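Side-chain contacts in putative peptide ABC-transport system periplasmic peptide-binding protein (Campylobacter jejuni, PDB 4OEV), which binds nickel outside the cytoplasm for an ABC-type importer and belongs to a solute-binding family generally assigned to peptide transport: residues A[71-74]-A[78-81]; A[100-105]-A[427-432]; A[193-198]-A[204-209]; A[279-282]-A[288-291]. One frame throughout, in Å; residues are numbered along the deposited sequence.

Contact 1. Residues A[71-74]-A[78-81]; sequences VLWH and KFSA
The backbones of 71-74 and 78-81 run antiparallel through a single bridge between Leu72 and Lys78, and Phe79 N donates a hydrogen bond to Val71 O (2.9 Å). Beside that bond, Val71 and Phe79 lie alongside each other and point the same way, with Val71 CG1 3.7 Å from Phe79 CB. CG of Phe79 stands anti to the backbone N (chi1 164°), which carries the ring to Trp73. There the two rings form an offset edge-to-face pair: the edge of Phe79 is turned to the six-membered ring of Trp73, with the planes at 72° and CD1 of Phe79 3.8 Å from Trp73 CZ2. The loop belongs to the family 5 solute-binding fold and leads from strand 62-67 to helix 81-92, whose N-cap is Ser80. Trp73 NE1 gives its hydrogen bond to Asp83 OD2, which also accepts from Ser80 N; the indole is thereby tied to the first turn of that helix. At the indole's edge lies Lys78 O, 3.4 Å from Trp73 CD1. Nearer the solvent, Leu72 swings its CD1 back over Lys78, 3.9 Å from Lys78 CA, while the extended lysine chain runs outward.

Contact 2. Residues A[100-105]-A[427-432]; sequences IYVNFE and KARNTS
Arg429 and Glu105 meet with their side chains crossing at about a right angle and their flat groups strongly turned, the guanidinium and carboxylate planes lying 69° apart. The glutamate oxygen OE2 nevertheless sits at the guanidinium edge, 9° out of its plane, and takes a rather long bond from Arg429 NH2 (3.3 Å) on its anti lone pair, the one facing away from OE1. This is a one-oxygen salt bridge. NH1 of the same arginine donates to Val102 O at 2.9 Å, approaching from above the carbonyl plane. Arg429 is the last helical residue of helix 419-429, and its chain, bent at chi3 (-53°), reaches the short, weakly bonded helix 101-104; the contact joins parts of the chain more than 300 residues apart, probably from different lobes of this periplasmic-binding fold. A third grip comes from Asp391, whose OD1 forms a salt bridge with Arg429 NE, and Phe395 adds a cation-pi contact; the buried guanidinium is held by several partners, which should restrict its rotation. Two acidic partners would be expected to stabilise its charge. CB of Val102 packs 3.9 Å from Arg429 NH1, while Glu105 OE2 also hydrogen-bonds a glycerol, probably from the crystallisation liquor.

Contact 3. Residues A[193-198]-A[204-209]; sequences IIKHIF and SAELKN
Lys195 and Glu206 reach for each other from opposite directions and join in a short salt bridge, Lys195 NZ lying 2.6 Å from Glu206 OE1. The ammonium meets that oxygen on its syn side, 18° out of the carboxylate plane, and OE2 is farther from NZ at 3.4 Å; one oxygen therefore carries most of the bond. The lysine spans the gap as a stretched chain. Its CG stands opposite the backbone N (chi1 -166°) and the rest of the chain is nearly extended, which carries NZ well away from strand 191-196, to the carboxylate. Glu206 answers from helix 200-208 with CG opposite the carbonyl carbon (chi1 -70°) and an extended chain beyond, which brings its carboxylate to the lysine. Ile197, two residues after Lys195 and directed to the same helix, supplies an apolar flank: its CD1 comes to 3.5 Å from Glu206 OE1 and 3.8 Å from Glu206 CD, crossing the glutamate at a slant. OE1 is thus approached by the ammonium and by a methyl group, which together probably limit how the carboxylate can turn. Ile212 touches both Lys195 and Glu206, and Ile197 also rests on Ala10 of the neighbouring parallel strand 6-11. None of the three contact residues is fully buried, and the bridge lies near the surface. It spans a beta-alpha unit, strand 191-196 followed by helix 200-208, at the mixed sheet of strands 6-11, 191-196, 173-178 and 163-169.

Contact 4. Residues A[279-282]-A[288-291]; sequences YAFV and ERSW
This is a surface contact between strand 280-282 and the loop that follows it, made by an aromatic edge on a guanidinium face and by one bridging water, with no direct hydrogen bond between Phe281 or Val282 and the loop residues they meet. Phe281 turns its edge to Arg289: CE2 sits 3.2 Å above the guanidinium plane, offset toward the rim, and is 3.4 Å from Arg289 NH2. Ring and guanidinium planes stand 79° apart, nearly perpendicular, and because the cation lies at the ring's edge and not over its face this is no cation-pi stack. The ring gets there from a chi1 of 76°, which places CG between the backbone N and the carbonyl carbon, while the arginine bends at chi2 (-140°) to bring its end round. Arg289 NE adds a weak hydrogen bond to Ser238 O. On another part of the ring edge, Phe281 CZ lies 4.2 Å from Glu288 CB. The carboxylate of Glu288 is divided between two tasks. OE1 accepts from the backbone N atoms of Asn284 and His285, which probably steadies the turn between the segments, whereas OE2 accepts from a water (2.6 Å) that also donates to Val282 O (3.3 Å). Around the contact, Phe281 meets Tyr459 of strand 454-467 with the rings almost parallel, Glu288 N donates to Tyr459 OH, and Val282 packs on helix 268-274.

Overall arrangement
Contact 1 closes first along the chain, in the loop before helix 81-92; contact 2 then pairs 100-105 with the distant 427-432, and the sequence between those two segments contains contact 3 and, after it, contact 4. Contacts 1 and 4 lie on opposite sides of the chain's centre, their centres 39 Å apart, as do contacts 2 and 3 at 38 Å. Contacts 2 and 4 approach most closely, nearest atoms about 6 Å apart, yet no two contacts touch. Contact 3 belongs to the mixed sheet containing strand 191-196, contact 4 to the antiparallel sheet built on strand 454-467. Contacts 1, 3 and 4 are local along the chain, while contact 2 ties far-separated parts together, all away from the nickel site.

Contact 1. Residues A[71-74]-A[78-81]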
loop_
_atom_site.group_PDB
_atom_site.type_symbol
_atom_site.label_atom_id
_atom_site.label_comp_id
_atom_site.label_asym_id
_atom_site.label_seq_id
_atom_site.Cartn_x
_atom_site.Cartn_y
_atom_site.Cartn_z
ATOM N N VAL A 71 25.710 6.193 -14.012
ATOM C CA VAL A 71 25.150 5.104 -13.221
ATOM C C VAL A 71 25.553 3.717 -13.714
ATOM O O VAL A 71 25.545 3.450 -14.911
ATOM C CB VAL A 71 23.608 5.200 -13.192
ATOM C CG1 VAL A 71 23.002 3.995 -12.472
ATOM C CG2 VAL A 71 23.176 6.543 -12.582
ATOM N N LEU A 72 25.948 2.857 -12.789
ATOM C CA LEU A 72 26.170 1.448 -13.088
ATOM C C LEU A 72 25.075 0.562 -12.456
ATOM O O LEU A 72 24.637 0.830 -11.345
ATOM C CB LEU A 72 27.515 0.979 -12.562
ATOM C CG LEU A 72 28.788 1.183 -13.391
ATOM C CD1 LEU A 72 28.554 2.139 -14.578
ATOM C CD2 LEU A 72 29.902 1.618 -12.462
ATOM N N TRP A 73 24.671 -0.476 -13.197
ATOM C CA TRP A 73 23.965 -1.642 -12.667
ATOM C C TRP A 73 24.923 -2.399 -11.748
ATOM O O TRP A 73 26.118 -2.221 -11.838
ATOM C CB TRP A 73 23.509 -2.578 -13.789
ATOM C CG TRP A 73 22.475 -2.013 -14.712
ATOM C CD1 TRP A 73 22.664 -1.535 -15.989
ATOM C CD2 TRP A 73 21.084 -1.874 -14.431
ATOM N NE1 TRP A 73 21.464 -1.108 -16.513
ATOM C CE2 TRP A 73 20.478 -1.304 -15.580
ATOM C CE3 TRP A 73 20.287 -2.168 -13.311
ATOM C CZ2 TRP A 73 19.110 -1.033 -15.646
ATOM C CZ3 TRP A 73 18.915 -1.902 -13.377
ATOM C CH2 TRP A 73 18.342 -1.327 -14.512
ATOM N N HIS A 74 24.406 -3.278 -10.901
ATOM C CA HIS A 74 25.225 -4.016 -9.954
ATOM C C HIS A 74 26.234 -4.958 -10.617
ATOM O O HIS A 74 27.152 -5.429 -9.943
ATOM C CB HIS A 74 24.322 -4.785 -8.987
ATOM C CG HIS A 74 23.489 -3.888 -8.131
ATOM N ND1 HIS A 74 22.327 -4.302 -7.499
ATOM C CD2 HIS A 74 23.650 -2.581 -7.808
ATOM C CE1 HIS A 74 21.810 -3.285 -6.837
ATOM N NE2 HIS A 74 22.594 -2.232 -7.001
ATOM N N LYS A 78 26.760 -0.208 -17.756
ATOM C CA LYS A 78 26.249 1.148 -17.591
ATOM C C LYS A 78 24.710 1.162 -17.712
ATOM O O LYS A 78 24.124 0.332 -18.418
ATOM C CB LYS A 78 26.821 2.091 -18.646
ATOM C CG LYS A 78 28.363 2.232 -18.697
ATOM C CD LYS A 78 28.730 3.146 -19.854
ATOM C CE LYS A 78 30.230 3.138 -20.113
ATOM N NZ LYS A 78 30.638 3.907 -21.321
ATOM N N PHE A 79 24.091 2.139 -17.055
ATOM C CA PHE A 79 22.664 2.388 -17.168
ATOM C C PHE A 79 22.478 3.403 -18.281
ATOM O O PHE A 79 23.169 4.425 -18.279
ATOM C CB PHE A 79 22.088 2.909 -15.845
ATOM C CG PHE A 79 20.731 3.528 -15.982
ATOM C CD1 PHE A 79 19.600 2.730 -16.131
ATOM C CD2 PHE A 79 20.579 4.902 -15.947
ATOM C CE1 PHE A 79 18.359 3.284 -16.265
ATOM C CE2 PHE A 79 19.334 5.464 -16.056
ATOM C CZ PHE A 79 18.209 4.642 -16.220
ATOM N N SER A 80 21.574 3.110 -19.225
ATOM C CA SER A 80 21.342 3.947 -20.390
ATOM C C SER A 80 19.869 4.177 -20.714
ATOM O O SER A 80 18.982 3.628 -20.067
ATOM C CB SER A 80 21.989 3.323 -21.626
ATOM O OG SER A 80 21.545 1.977 -21.800
ATOM N N ALA A 81 19.610 4.983 -21.739
ATOM C CA ALA A 81 18.243 5.137 -22.232
ATOM C C ALA A 81 17.661 3.803 -22.644
ATOM O O ALA A 81 16.431 3.611 -22.522
ATOM C CB ALA A 81 18.173 6.117 -23.404
#

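Contact 2. Residues A[100-105]-A[427-432]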
loop_
_atom_site.group_PDB
_atom_site.type_symbol
_atom_site.label_atom_id
_atom_site.label_comp_id
_atom_site.label_asym_id
_atom_site.label_seq_id
_atom_site.Cartn_x
_atom_site.Cartn_y
_atom_site.Cartn_z
ATOM N N ILE A 100 1.807 -3.138 -11.937
ATOM C CA ILE A 100 1.727 -1.686 -12.112
ATOM C C ILE A 100 1.348 -1.351 -13.563
ATOM O O ILE A 100 1.475 -0.215 -13.996
ATOM C CB ILE A 100 3.069 -0.984 -11.725
ATOM C CG1 ILE A 100 4.220 -1.548 -12.544
ATOM C CG2 ILE A 100 3.359 -1.179 -10.235
ATOM C CD1 ILE A 100 5.584 -1.077 -12.080
ATOM N N TYR A 101 0.776 -2.338 -14.262
ATOM C CA TYR A 101 0.297 -2.136 -15.634
ATOM C C TYR A 101 -0.502 -0.813 -15.811
ATOM O O TYR A 101 -0.284 -0.046 -16.741
ATOM C CB TYR A 101 -0.536 -3.352 -16.062
ATOM C CG TYR A 101 -1.211 -3.149 -17.414
ATOM C CD1 TYR A 101 -2.581 -2.885 -17.516
ATOM C CD2 TYR A 101 -0.465 -3.190 -18.588
ATOM C CE1 TYR A 101 -3.172 -2.673 -18.795
ATOM C CE2 TYR A 101 -1.044 -2.982 -19.826
ATOM C CZ TYR A 101 -2.394 -2.743 -19.924
ATOM O OH TYR A 101 -2.928 -2.523 -21.160
ATOM N N VAL A 102 -1.401 -0.533 -14.870
ATOM C CA VAL A 102 -2.312 0.610 -14.990
ATOM C C VAL A 102 -1.574 1.943 -14.817
ATOM O O VAL A 102 -2.131 3.006 -15.116
ATOM C CB VAL A 102 -3.502 0.499 -13.957
ATOM C CG1 VAL A 102 -4.367 -0.706 -14.287
ATOM C CG2 VAL A 102 -2.938 0.421 -12.522
ATOM N N ASN A 103 -0.316 1.903 -14.342
ATOM C CA ASN A 103 0.468 3.109 -14.183
ATOM C C ASN A 103 1.181 3.438 -15.501
ATOM O O ASN A 103 1.747 4.550 -15.636
ATOM C CB ASN A 103 1.519 3.011 -13.060
ATOM C CG ASN A 103 0.878 2.854 -11.680
ATOM O OD1 ASN A 103 -0.314 2.660 -11.574
ATOM N ND2 ASN A 103 1.676 2.987 -10.638
ATOM N N PHE A 104 1.240 2.455 -16.400
ATOM C CA PHE A 104 1.970 2.644 -17.687
ATOM C C PHE A 104 1.199 2.369 -18.963
ATOM O O PHE A 104 1.759 2.553 -20.055
ATOM C CB PHE A 104 3.230 1.776 -17.674
ATOM C CG PHE A 104 4.181 2.163 -16.593
ATOM C CD1 PHE A 104 3.993 1.698 -15.289
ATOM C CD2 PHE A 104 5.218 3.044 -16.838
ATOM C CE1 PHE A 104 4.843 2.095 -14.266
ATOM C CE2 PHE A 104 6.096 3.427 -15.812
ATOM C CZ PHE A 104 5.904 2.959 -14.527
ATOM N N GLU A 105 -0.076 1.968 -18.855
ATOM C CA GLU A 105 -0.894 1.634 -20.032
ATOM C C GLU A 105 -1.109 2.827 -20.933
ATOM O O GLU A 105 -1.420 2.694 -22.123
ATOM C CB GLU A 105 -2.275 1.080 -19.620
ATOM C CG GLU A 105 -3.090 2.093 -18.782
ATOM C CD GLU A 105 -4.450 1.549 -18.357
ATOM O OE1 GLU A 105 -4.866 0.557 -18.999
ATOM O OE2 GLU A 105 -5.044 2.043 -17.340
ATOM N N LYS A 427 -11.652 10.150 -14.974
ATOM C CA LYS A 427 -11.429 11.566 -15.277
ATOM C C LYS A 427 -10.297 12.127 -14.425
ATOM O O LYS A 427 -9.374 12.771 -14.919
ATOM C CB LYS A 427 -12.698 12.395 -15.062
ATOM C CG LYS A 427 -13.772 12.202 -16.157
ATOM C CD LYS A 427 -15.092 12.813 -15.719
ATOM C CE LYS A 427 -16.048 13.029 -16.897
ATOM N NZ LYS A 427 -15.938 11.989 -17.958
ATOM N N ALA A 428 -10.339 11.820 -13.144
ATOM C CA ALA A 428 -9.364 12.388 -12.218
ATOM C C ALA A 428 -7.917 12.106 -12.608
ATOM O O ALA A 428 -7.060 12.959 -12.447
ATOM C CB ALA A 428 -9.636 11.829 -10.779
ATOM N N ARG A 429 -7.643 10.885 -13.051
ATOM C CA ARG A 429 -6.279 10.451 -13.337
ATOM C C ARG A 429 -5.787 10.944 -14.705
ATOM O O ARG A 429 -4.559 11.044 -14.948
ATOM C CB ARG A 429 -6.193 8.905 -13.262
ATOM C CG ARG A 429 -6.777 8.169 -14.447
ATOM C CD ARG A 429 -7.040 6.731 -14.090
ATOM N NE ARG A 429 -5.885 6.006 -13.530
ATOM C CZ ARG A 429 -5.260 5.000 -14.169
ATOM N NH1 ARG A 429 -4.255 4.340 -13.601
ATOM N NH2 ARG A 429 -5.650 4.629 -15.388
ATOM N N ASN A 430 -6.734 11.256 -15.593
ATOM C CA ASN A 430 -6.348 11.761 -16.942
ATOM C C ASN A 430 -6.596 13.251 -17.176
ATOM O O ASN A 430 -6.701 13.682 -18.327
ATOM C CB ASN A 430 -7.082 10.973 -18.034
ATOM C CG ASN A 430 -6.718 9.493 -18.047
ATOM O OD1 ASN A 430 -7.609 8.627 -18.089
ATOM N ND2 ASN A 430 -5.423 9.187 -17.950
ATOM N N THR A 431 -6.681 14.049 -16.113
ATOM C CA THR A 431 -6.805 15.509 -16.253
ATOM C C THR A 431 -5.606 16.209 -15.633
ATOM O O THR A 431 -5.263 15.930 -14.474
ATOM C CB THR A 431 -8.038 16.103 -15.573
ATOM O OG1 THR A 431 -9.235 15.494 -16.092
ATOM C CG2 THR A 431 -8.077 17.625 -15.816
ATOM N N SER A 432 -4.985 17.117 -16.386
ATOM C CA SER A 432 -3.774 17.833 -15.935
ATOM C C SER A 432 -4.011 18.916 -14.877
ATOM O O SER A 432 -3.225 19.041 -13.939
ATOM C CB SER A 432 -3.064 18.477 -17.139
ATOM O OG SER A 432 -2.429 17.473 -17.911
#

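Contact 3. Residues A[193-198]-A[204-209]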
loop_
_atom_site.group_PDB
_atom_site.type_symbol
_atom_site.label_atom_id
_atom_site.label_comp_id
_atom_site.label_asym_id
_atom_site.label_seq_id
_atom_site.Cartn_x
_atom_site.Cartn_y
_atom_site.Cartn_z
ATOM N N ILE A 193 20.130 -7.056 6.310
ATOM C CA ILE A 193 19.259 -8.225 6.279
ATOM C C ILE A 193 17.800 -7.863 6.603
ATOM O O ILE A 193 17.526 -7.228 7.604
ATOM C CB ILE A 193 19.777 -9.293 7.264
ATOM C CG1 ILE A 193 21.148 -9.797 6.780
ATOM C CG2 ILE A 193 18.828 -10.419 7.381
ATOM C CD1 ILE A 193 21.771 -10.884 7.668
ATOM N N ILE A 194 16.892 -8.213 5.693
ATOM C CA ILE A 194 15.464 -7.995 5.853
ATOM C C ILE A 194 14.805 -9.308 6.244
ATOM O O ILE A 194 14.689 -10.245 5.450
ATOM C CB ILE A 194 14.818 -7.440 4.566
ATOM C CG1 ILE A 194 15.593 -6.215 4.075
ATOM C CG2 ILE A 194 13.254 -7.222 4.763
ATOM C CD1 ILE A 194 15.510 -5.017 4.984
ATOM N N LYS A 195 14.377 -9.369 7.491
ATOM C CA LYS A 195 13.835 -10.584 8.044
ATOM C C LYS A 195 12.311 -10.570 7.950
ATOM O O LYS A 195 11.647 -9.558 8.237
ATOM C CB LYS A 195 14.310 -10.738 9.495
ATOM C CG LYS A 195 14.096 -12.099 10.073
ATOM C CD LYS A 195 14.848 -12.256 11.409
ATOM C CE LYS A 195 14.482 -13.580 12.015
ATOM N NZ LYS A 195 15.248 -13.861 13.250
ATOM N N HIS A 196 11.756 -11.693 7.517
ATOM C CA HIS A 196 10.318 -11.784 7.338
ATOM C C HIS A 196 9.622 -12.117 8.640
ATOM O O HIS A 196 9.601 -13.279 9.047
ATOM C CB HIS A 196 9.956 -12.845 6.304
ATOM C CG HIS A 196 8.470 -13.004 6.108
ATOM N ND1 HIS A 196 7.859 -14.236 6.013
ATOM C CD2 HIS A 196 7.483 -12.083 5.975
ATOM C CE1 HIS A 196 6.552 -14.068 5.852
ATOM N NE2 HIS A 196 6.298 -12.769 5.820
ATOM N N ILE A 197 9.032 -11.115 9.287
ATOM C CA ILE A 197 8.294 -11.374 10.546
ATOM C C ILE A 197 6.936 -10.714 10.487
ATOM O O ILE A 197 6.826 -9.491 10.688
ATOM C CB ILE A 197 9.082 -10.881 11.789
ATOM C CG1 ILE A 197 10.440 -11.570 11.861
ATOM C CG2 ILE A 197 8.262 -11.136 13.084
ATOM C CD1 ILE A 197 11.335 -11.074 13.030
ATOM N N PHE A 198 5.892 -11.511 10.216
ATOM C CA PHE A 198 4.579 -10.924 9.959
ATOM C C PHE A 198 3.708 -10.809 11.220
ATOM O O PHE A 198 2.564 -10.354 11.139
ATOM C CB PHE A 198 3.857 -11.703 8.829
ATOM C CG PHE A 198 3.203 -13.041 9.235
ATOM C CD1 PHE A 198 3.573 -13.749 10.380
ATOM C CD2 PHE A 198 2.201 -13.595 8.415
ATOM C CE1 PHE A 198 2.964 -14.965 10.710
ATOM C CE2 PHE A 198 1.588 -14.811 8.737
ATOM C CZ PHE A 198 1.969 -15.496 9.898
ATOM N N SER A 204 8.576 -8.138 18.428
ATOM C CA SER A 204 8.796 -7.510 19.714
ATOM C C SER A 204 9.838 -8.304 20.494
ATOM O O SER A 204 10.817 -7.757 21.070
ATOM C CB SER A 204 7.430 -7.425 20.433
ATOM O OG SER A 204 7.536 -6.708 21.634
ATOM N N ALA A 205 9.674 -9.620 20.474
ATOM C CA ALA A 205 10.579 -10.515 21.206
ATOM C C ALA A 205 11.969 -10.494 20.635
ATOM O O ALA A 205 12.949 -10.691 21.354
ATOM C CB ALA A 205 10.063 -11.906 21.179
ATOM N N GLU A 206 12.060 -10.368 19.311
ATOM C CA GLU A 206 13.358 -10.392 18.678
ATOM C C GLU A 206 14.082 -9.064 18.872
ATOM O O GLU A 206 15.321 -9.018 18.905
ATOM C CB GLU A 206 13.232 -10.773 17.199
ATOM C CG GLU A 206 12.828 -12.237 17.058
ATOM C CD GLU A 206 13.223 -12.875 15.751
ATOM O OE1 GLU A 206 14.030 -12.294 14.990
ATOM O OE2 GLU A 206 12.732 -13.989 15.491
ATOM N N LEU A 207 13.342 -7.983 19.046
ATOM C CA LEU A 207 13.991 -6.756 19.481
ATOM C C LEU A 207 14.602 -6.996 20.852
ATOM O O LEU A 207 15.788 -6.745 21.074
ATOM C CB LEU A 207 13.004 -5.591 19.545
ATOM C CG LEU A 207 12.693 -4.965 18.184
ATOM C CD1 LEU A 207 11.459 -4.055 18.252
ATOM C CD2 LEU A 207 13.929 -4.220 17.682
ATOM N N LYS A 208 13.787 -7.545 21.755
ATOM C CA LYS A 208 14.219 -7.754 23.134
ATOM C C LYS A 208 15.392 -8.694 23.273
ATOM O O LYS A 208 16.294 -8.426 24.059
ATOM C CB LYS A 208 13.037 -8.266 23.959
ATOM C CG LYS A 208 12.044 -7.187 24.309
ATOM C CD LYS A 208 12.562 -6.303 25.467
ATOM C CE LYS A 208 11.523 -5.233 25.839
ATOM N NZ LYS A 208 11.863 -4.405 27.038
ATOM N N ASN A 209 15.447 -9.777 22.508
ATOM C CA ASN A 209 16.588 -10.684 22.666
ATOM C C ASN A 209 17.737 -10.411 21.664
ATOM O O ASN A 209 18.642 -11.231 21.508
ATOM C CB ASN A 209 16.117 -12.139 22.584
ATOM C CG ASN A 209 15.591 -12.525 21.220
ATOM O OD1 ASN A 209 15.892 -11.895 20.208
ATOM N ND2 ASN A 209 14.764 -13.562 21.191
#

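Contact 4. Residues A[279-282]-A[288-291]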
loop_
_atom_site.group_PDB
_atom_site.type_symbol
_atom_site.label_atom_id
_atom_site.label_comp_id
_atom_site.label_asym_id
_atom_site.label_seq_id
_atom_site.Cartn_x
_atom_site.Cartn_y
_atom_site.Cartn_z
ATOM N N TYR A 279 -3.111 6.571 18.554
ATOM C CA TYR A 279 -2.136 6.296 17.504
ATOM C C TYR A 279 -2.888 6.174 16.183
ATOM O O TYR A 279 -2.481 5.442 15.265
ATOM C CB TYR A 279 -1.371 5.020 17.804
ATOM C CG TYR A 279 0.103 5.249 17.991
ATOM C CD1 TYR A 279 0.985 5.038 16.934
ATOM C CD2 TYR A 279 0.618 5.676 19.210
ATOM C CE1 TYR A 279 2.349 5.246 17.078
ATOM C CE2 TYR A 279 1.999 5.886 19.374
ATOM C CZ TYR A 279 2.855 5.671 18.290
ATOM O OH TYR A 279 4.218 5.866 18.414
ATOM N N ALA A 280 -4.004 6.892 16.090
ATOM C CA ALA A 280 -4.902 6.766 14.933
ATOM C C ALA A 280 -5.888 7.931 14.882
ATOM O O ALA A 280 -6.067 8.635 15.878
ATOM C CB ALA A 280 -5.640 5.445 14.989
ATOM N N PHE A 281 -6.526 8.136 13.734
ATOM C CA PHE A 281 -7.628 9.076 13.687
ATOM C C PHE A 281 -8.761 8.411 12.900
ATOM O O PHE A 281 -8.521 7.495 12.096
ATOM C CB PHE A 281 -7.219 10.477 13.131
ATOM C CG PHE A 281 -7.010 10.583 11.612
ATOM C CD1 PHE A 281 -8.095 10.715 10.728
ATOM C CD2 PHE A 281 -5.706 10.708 11.077
ATOM C CE1 PHE A 281 -7.876 10.860 9.331
ATOM C CE2 PHE A 281 -5.473 10.869 9.701
ATOM C CZ PHE A 281 -6.547 10.942 8.824
ATOM N N VAL A 282 -9.994 8.801 13.219
ATOM C CA VAL A 282 -11.167 8.208 12.558
ATOM C C VAL A 282 -11.102 8.431 11.040
ATOM O O VAL A 282 -10.843 9.556 10.607
ATOM C CB VAL A 282 -12.476 8.782 13.091
ATOM C CG1 VAL A 282 -13.669 8.160 12.311
ATOM C CG2 VAL A 282 -12.590 8.535 14.620
ATOM N N GLU A 288 -7.802 10.938 2.891
ATOM C CA GLU A 288 -7.819 11.990 3.933
ATOM C C GLU A 288 -6.434 12.529 4.343
ATOM O O GLU A 288 -6.320 13.428 5.210
ATOM C CB GLU A 288 -8.554 11.466 5.166
ATOM C CG GLU A 288 -10.035 11.194 4.833
ATOM C CD GLU A 288 -10.875 10.941 6.064
ATOM O OE1 GLU A 288 -11.263 9.758 6.267
ATOM O OE2 GLU A 288 -11.124 11.905 6.811
ATOM N N ARG A 289 -5.395 11.988 3.724
ATOM C CA ARG A 289 -4.063 12.560 3.872
ATOM C C ARG A 289 -3.537 13.055 2.523
ATOM O O ARG A 289 -2.352 13.422 2.404
ATOM C CB ARG A 289 -3.084 11.548 4.468
ATOM C CG ARG A 289 -3.251 11.374 5.982
ATOM C CD ARG A 289 -1.891 11.262 6.645
ATOM N NE ARG A 289 -2.045 10.865 8.039
ATOM C CZ ARG A 289 -1.979 11.706 9.066
ATOM N NH1 ARG A 289 -1.721 12.994 8.850
ATOM N NH2 ARG A 289 -2.146 11.256 10.312
ATOM N N SER A 290 -4.447 13.171 1.567
ATOM C CA SER A 290 -4.129 13.659 0.211
ATOM C C SER A 290 -4.513 15.109 -0.069
ATOM O O SER A 290 -5.438 15.636 0.558
ATOM C CB SER A 290 -4.847 12.795 -0.805
ATOM O OG SER A 290 -4.589 13.297 -2.110
ATOM N N TRP A 291 -3.827 15.751 -1.033
ATOM C CA TRP A 291 -4.267 17.053 -1.517
ATOM C C TRP A 291 -5.659 16.918 -2.152
ATOM O O TRP A 291 -6.439 17.890 -2.209
ATOM C CB TRP A 291 -3.260 17.647 -2.517
ATOM C CG TRP A 291 -2.869 16.726 -3.641
ATOM C CD1 TRP A 291 -1.745 15.966 -3.711
ATOM C CD2 TRP A 291 -3.596 16.482 -4.863
ATOM N NE1 TRP A 291 -1.728 15.258 -4.884
ATOM C CE2 TRP A 291 -2.848 15.566 -5.614
ATOM C CE3 TRP A 291 -4.805 16.958 -5.392
ATOM C CZ2 TRP A 291 -3.263 15.114 -6.863
ATOM C CZ3 TRP A 291 -5.227 16.482 -6.629
ATOM C CH2 TRP A 291 -4.460 15.576 -7.342
HETATM O O HOH W 1 -12.696 11.668 8.890
#